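Local coordinates for protein cysteine synthase (Fusobacterium nucleatum subsp. nucleatum strain ATCC 25586, PDB 5XEO) that probably catalyses the pyridoxal-phosphate-dependent conversion of O-acetyl-L-serine and hydrogen sulfide into L-cysteine and acetate, at residues 179-184 and 233-238; 202-207 and 223-228. All coordinates share one frame; numbering follows the deposited sequence.

Interaction 1 (179-184 and 233-238); sequences TGTGGS and PAVYDG. With PLP (pyridoxal-5'-phosphate), chain C.
The type I beta turn P233 to Y236 packs against the back of the glycine-rich loop 179-184, bringing the CA atoms of G182 and Y236 to 4.3 Å. No hydrogen bond crosses; the turn's side chains instead gather against the carbonyl O of T181. P233 CB lies 3.2 Å from T181 O, while V235, whose chi1 of -59° sets CG1 anti to the carbonyl carbon and leaves CG2 between that carbon and the backbone N, brings CG2 to the same oxygen and also to the CB of T181. Beside them the Y236 ring presents its edge to G182, with CD1 4.0 Å from CA. Glycine suits this place twice over: it takes the positive phi of 89° easily and bears no side chain to collide with Y236 CB.

The other side of the loop grips the cofactor phosphate. T181 OG1 donates to PLP O2P at 2.7 Å and accepts from G183 N at 3.0 Å, an ST turn. The amides of G180 and G182 converge on PLP O3P, and S184 grips PLP O1P through N and OG (OG to O1P 2.6 Å). The phosphate thus sits at the N-terminal end of helix 183-195, whose dipole should favour the anion.

Around the contact, S186 OG of that helix bonds both G182 O and D237 N, V235 rests on helix 151-167, and Y236 packs on P203 of strand 200-206.

Interaction 2 (202-207 and 223-228); sequences FPVEPA and QGMGMS. With PLP (pyridoxal-5'-phosphate), chain C.
M225 reaches V204 and P206 through a chain that starts with CG beside its backbone N (chi1 -80°), runs on extended, and then bends at the sulfur (chi3 47°), turning the CE methyl onto strand 200-206. V204 meets it with CG1, which stands anti to its own backbone N (chi1 -172°); the two side chains cross obliquely, CG1 of V204 lying 4.0 Å from CE of M225. M225 CE is also 3.5 Å from V204 O and touches P206 CD, so it is seated on backbone as much as on side chains. A long, unbranched, flexible methionine suits this place because it can bridge from the loop to the strand and fit its end to an uneven surface.

Next along the loop, G226 passes the CG and CD methylenes of the P206 ring, with P206 CD 3.8 Å from G226 N. Its bare CA keeps this passage close, and its positive phi is readily adopted by glycine. Farther back, G224 also has a positive phi and lies against the cofactor: G224 O stands above the C5 rim of the pyridine ring, 3.3 Å from PLP C5, while M225 CG approaches PLP C6 at 4.0 Å. The loop 223-228 is therefore one wall of the cofactor pocket, and M225 also touches S270 and T274 of helix 269-283.

E205 sends its carboxylate elsewhere, to S213 OG and L212 N, which satisfies a buried acidic group without involving this loop. With no hydrogen bond or charge pair between 202-207 and 223-228, their contact rests on van der Waals packing, with the M225 methyl and the P206 ring methylenes filling the interface against backbone atoms.

How the interactions relate
Both contacts are buried and both touch the cofactor, but from different directions: in interaction 1 the loop 179-184 binds the phosphate while 233-238 backs that loop, whereas interaction 2 brings a loop over one face of the pyridine ring. In each, the second segment belongs to the long connection between helix 211-214 and strand 245-247, and interaction 2 is nested within the chain loop that interaction 1 closes. T179 joins them directly, with OG1 bonded to V204 O at 2.9 Å and its carbonyl O to G226 N at 3.0 Å. Neither contact has hydrogen bonds between its own segments; the polar chemistry of interaction 1 is directed at the anion, while interaction 2 packs a methionine and a glycine against the C-terminal end of strand 200-206.

Interaction 1 (179-184 and 233-238)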
# COMPACT_ATOMS: atom_id res chain seq x y z
N THR A 179 9.29 15.92 10.71
CA THR A 179 9.30 17.12 9.88
C THR A 179 10.29 17.04 8.76
O THR A 179 11.41 16.52 8.93
CB THR A 179 9.61 18.42 10.70
OG1 THR A 179 10.89 18.32 11.33
CG2 THR A 179 8.58 18.62 11.69
N GLY A 180 9.86 17.56 7.62
CA GLY A 180 10.68 17.81 6.45
C GLY A 180 10.32 19.19 5.94
O GLY A 180 11.06 20.15 6.17
N THR A 181 9.15 19.31 5.28
CA THR A 181 8.60 20.64 5.01
C THR A 181 8.10 21.30 6.28
O THR A 181 8.10 22.52 6.39
CB THR A 181 7.45 20.64 4.00
OG1 THR A 181 6.30 20.02 4.57
CG2 THR A 181 7.89 19.97 2.70
N GLY A 182 7.64 20.49 7.22
CA GLY A 182 6.99 20.94 8.41
C GLY A 182 5.49 21.10 8.26
O GLY A 182 4.83 21.48 9.21
N GLY A 183 4.94 20.74 7.11
CA GLY A 183 3.52 20.97 6.85
C GLY A 183 2.58 20.06 7.56
O GLY A 183 1.55 20.52 8.07
N SER A 184 2.89 18.76 7.61
CA SER A 184 2.03 17.82 8.32
C SER A 184 2.01 18.13 9.81
O SER A 184 0.93 18.14 10.42
CB SER A 184 2.44 16.35 8.07
OG SER A 184 3.78 16.15 8.40
N PRO A 233 11.59 25.86 6.32
CA PRO A 233 10.56 26.15 5.29
C PRO A 233 9.48 27.10 5.78
O PRO A 233 9.17 27.12 6.96
CB PRO A 233 9.93 24.77 5.02
CG PRO A 233 10.98 23.77 5.49
CD PRO A 233 11.56 24.42 6.71
N ALA A 234 8.90 27.88 4.87
CA ALA A 234 7.85 28.85 5.25
C ALA A 234 6.65 28.21 5.88
O ALA A 234 5.99 28.82 6.70
CB ALA A 234 7.40 29.66 4.02
N VAL A 235 6.33 26.99 5.47
CA VAL A 235 5.15 26.31 5.97
C VAL A 235 5.31 25.69 7.36
O VAL A 235 4.32 25.24 7.94
CB VAL A 235 4.64 25.24 4.98
CG1 VAL A 235 4.31 25.90 3.63
CG2 VAL A 235 5.61 24.05 4.81
N TYR A 236 6.52 25.65 7.89
CA TYR A 236 6.74 25.19 9.28
C TYR A 236 6.41 26.31 10.26
O TYR A 236 6.97 27.39 10.17
CB TYR A 236 8.18 24.75 9.50
CG TYR A 236 8.46 24.42 10.95
CD1 TYR A 236 7.94 23.26 11.54
CD2 TYR A 236 9.21 25.30 11.77
CE1 TYR A 236 8.18 22.95 12.87
CE2 TYR A 236 9.46 25.01 13.11
CZ TYR A 236 8.97 23.83 13.66
OH TYR A 236 9.17 23.52 14.98
N ASP A 237 5.53 26.02 11.22
CA ASP A 237 5.17 26.99 12.24
C ASP A 237 5.70 26.53 13.59
O ASP A 237 5.02 25.83 14.34
CB ASP A 237 3.65 27.22 12.27
CG ASP A 237 3.23 28.31 13.27
OD1 ASP A 237 4.11 28.87 13.96
OD2 ASP A 237 2.02 28.57 13.39
N GLY A 238 6.91 26.99 13.90
CA GLY A 238 7.57 26.69 15.18
C GLY A 238 6.86 27.17 16.43
O GLY A 238 7.13 26.67 17.50
N1 PLP C . 8.39 11.21 6.26
C2 PLP C . 8.31 10.95 4.91
C2A PLP C . 8.44 9.53 4.42
C3 PLP C . 8.00 12.00 4.03
O3 PLP C . 7.87 11.75 2.72
C4 PLP C . 7.88 13.32 4.49
C4A PLP C . 7.64 14.50 3.56
C5 PLP C . 8.02 13.57 5.87
C6 PLP C . 8.27 12.50 6.73
C5A PLP C . 7.89 14.96 6.43
O4P PLP C . 6.56 15.54 6.35
P PLP C . 6.32 17.10 6.14
O1P PLP C . 4.86 17.19 6.25
O2P PLP C . 7.03 17.46 4.89
O3P PLP C . 6.99 17.80 7.33

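Interaction 2 (202-207 and 223-228)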
# COMPACT_ATOMS: atom_id res chain seq x y z
N PHE A 202 4.38 18.05 19.15
CA PHE A 202 5.81 17.98 19.00
C PHE A 202 6.26 17.55 17.59
O PHE A 202 5.86 16.49 17.09
CB PHE A 202 6.43 16.99 19.98
CG PHE A 202 6.04 17.22 21.43
CD1 PHE A 202 6.78 18.07 22.22
CD2 PHE A 202 4.97 16.56 21.98
CE1 PHE A 202 6.46 18.27 23.56
CE2 PHE A 202 4.63 16.75 23.32
CZ PHE A 202 5.38 17.61 24.12
N PRO A 203 7.12 18.37 16.97
CA PRO A 203 7.79 17.98 15.76
C PRO A 203 9.02 17.11 16.11
O PRO A 203 9.58 17.23 17.22
CB PRO A 203 8.20 19.32 15.17
CG PRO A 203 8.52 20.14 16.36
CD PRO A 203 7.51 19.72 17.39
N VAL A 204 9.42 16.25 15.17
CA VAL A 204 10.63 15.45 15.29
C VAL A 204 11.55 15.80 14.15
O VAL A 204 11.08 16.00 13.02
CB VAL A 204 10.33 13.93 15.23
CG1 VAL A 204 11.57 13.11 15.54
CG2 VAL A 204 9.21 13.57 16.17
N GLU A 205 12.85 15.91 14.44
CA GLU A 205 13.85 16.11 13.42
C GLU A 205 14.96 15.08 13.59
O GLU A 205 15.06 14.46 14.64
CB GLU A 205 14.38 17.58 13.39
CG GLU A 205 15.21 18.00 14.58
CD GLU A 205 15.68 19.46 14.56
OE1 GLU A 205 15.52 20.19 13.55
OE2 GLU A 205 16.28 19.86 15.59
N PRO A 206 15.79 14.89 12.57
CA PRO A 206 16.91 13.97 12.71
C PRO A 206 17.94 14.48 13.71
O PRO A 206 18.36 15.66 13.65
CB PRO A 206 17.51 13.90 11.31
CG PRO A 206 16.46 14.46 10.39
CD PRO A 206 15.67 15.42 11.20
N ALA A 207 18.37 13.61 14.61
CA ALA A 207 19.40 13.99 15.59
C ALA A 207 20.67 14.44 14.91
O ALA A 207 21.33 15.33 15.41
CB ALA A 207 19.68 12.86 16.60
N GLN A 223 14.88 9.23 5.66
CA GLN A 223 14.32 9.73 4.38
C GLN A 223 12.97 10.45 4.56
O GLN A 223 12.07 9.96 5.26
CB GLN A 223 14.22 8.61 3.35
CG GLN A 223 15.59 8.20 2.82
CD GLN A 223 15.55 7.11 1.76
OE1 GLN A 223 14.80 7.21 0.79
NE2 GLN A 223 16.38 6.08 1.94
N GLY A 224 12.87 11.63 3.96
CA GLY A 224 11.69 12.49 4.05
C GLY A 224 11.76 13.52 5.17
O GLY A 224 11.04 14.53 5.14
N MET A 225 12.59 13.28 6.18
CA MET A 225 12.72 14.25 7.24
C MET A 225 13.99 15.09 7.01
O MET A 225 14.76 14.80 6.12
CB MET A 225 12.73 13.56 8.61
CG MET A 225 11.34 13.17 9.13
SD MET A 225 11.33 12.17 10.65
CE MET A 225 12.50 13.13 11.63
N GLY A 226 14.19 16.11 7.82
CA GLY A 226 15.34 16.97 7.71
C GLY A 226 15.10 18.18 6.82
O GLY A 226 14.30 18.13 5.90
N MET A 227 15.79 19.27 7.12
CA MET A 227 15.66 20.50 6.37
C MET A 227 17.04 20.79 5.77
O MET A 227 17.97 20.02 5.95
CB MET A 227 15.17 21.60 7.31
CG MET A 227 13.77 21.35 7.86
SD MET A 227 13.31 22.35 9.29
CE MET A 227 11.63 21.90 9.69
N SER A 228 17.17 21.84 5.00
CA SER A 228 18.45 22.17 4.35
C SER A 228 18.88 23.55 4.86
O SER A 228 18.11 24.17 5.60
CB SER A 228 18.30 22.10 2.82
OG SER A 228 17.09 22.71 2.39
N1 PLP C . 8.39 11.21 6.26
C2 PLP C . 8.31 10.95 4.91
C2A PLP C . 8.44 9.53 4.42
C3 PLP C . 8.00 12.00 4.03
O3 PLP C . 7.87 11.75 2.72
C4 PLP C . 7.88 13.32 4.49
C4A PLP C . 7.64 14.50 3.56
C5 PLP C . 8.02 13.57 5.87
C6 PLP C . 8.27 12.50 6.73
C5A PLP C . 7.89 14.96 6.43
O4P PLP C . 6.56 15.54 6.35
P PLP C . 6.32 17.10 6.14
O1P PLP C . 4.86 17.19 6.25
O2P PLP C . 7.03 17.46 4.89
O3P PLP C . 6.99 17.80 7.33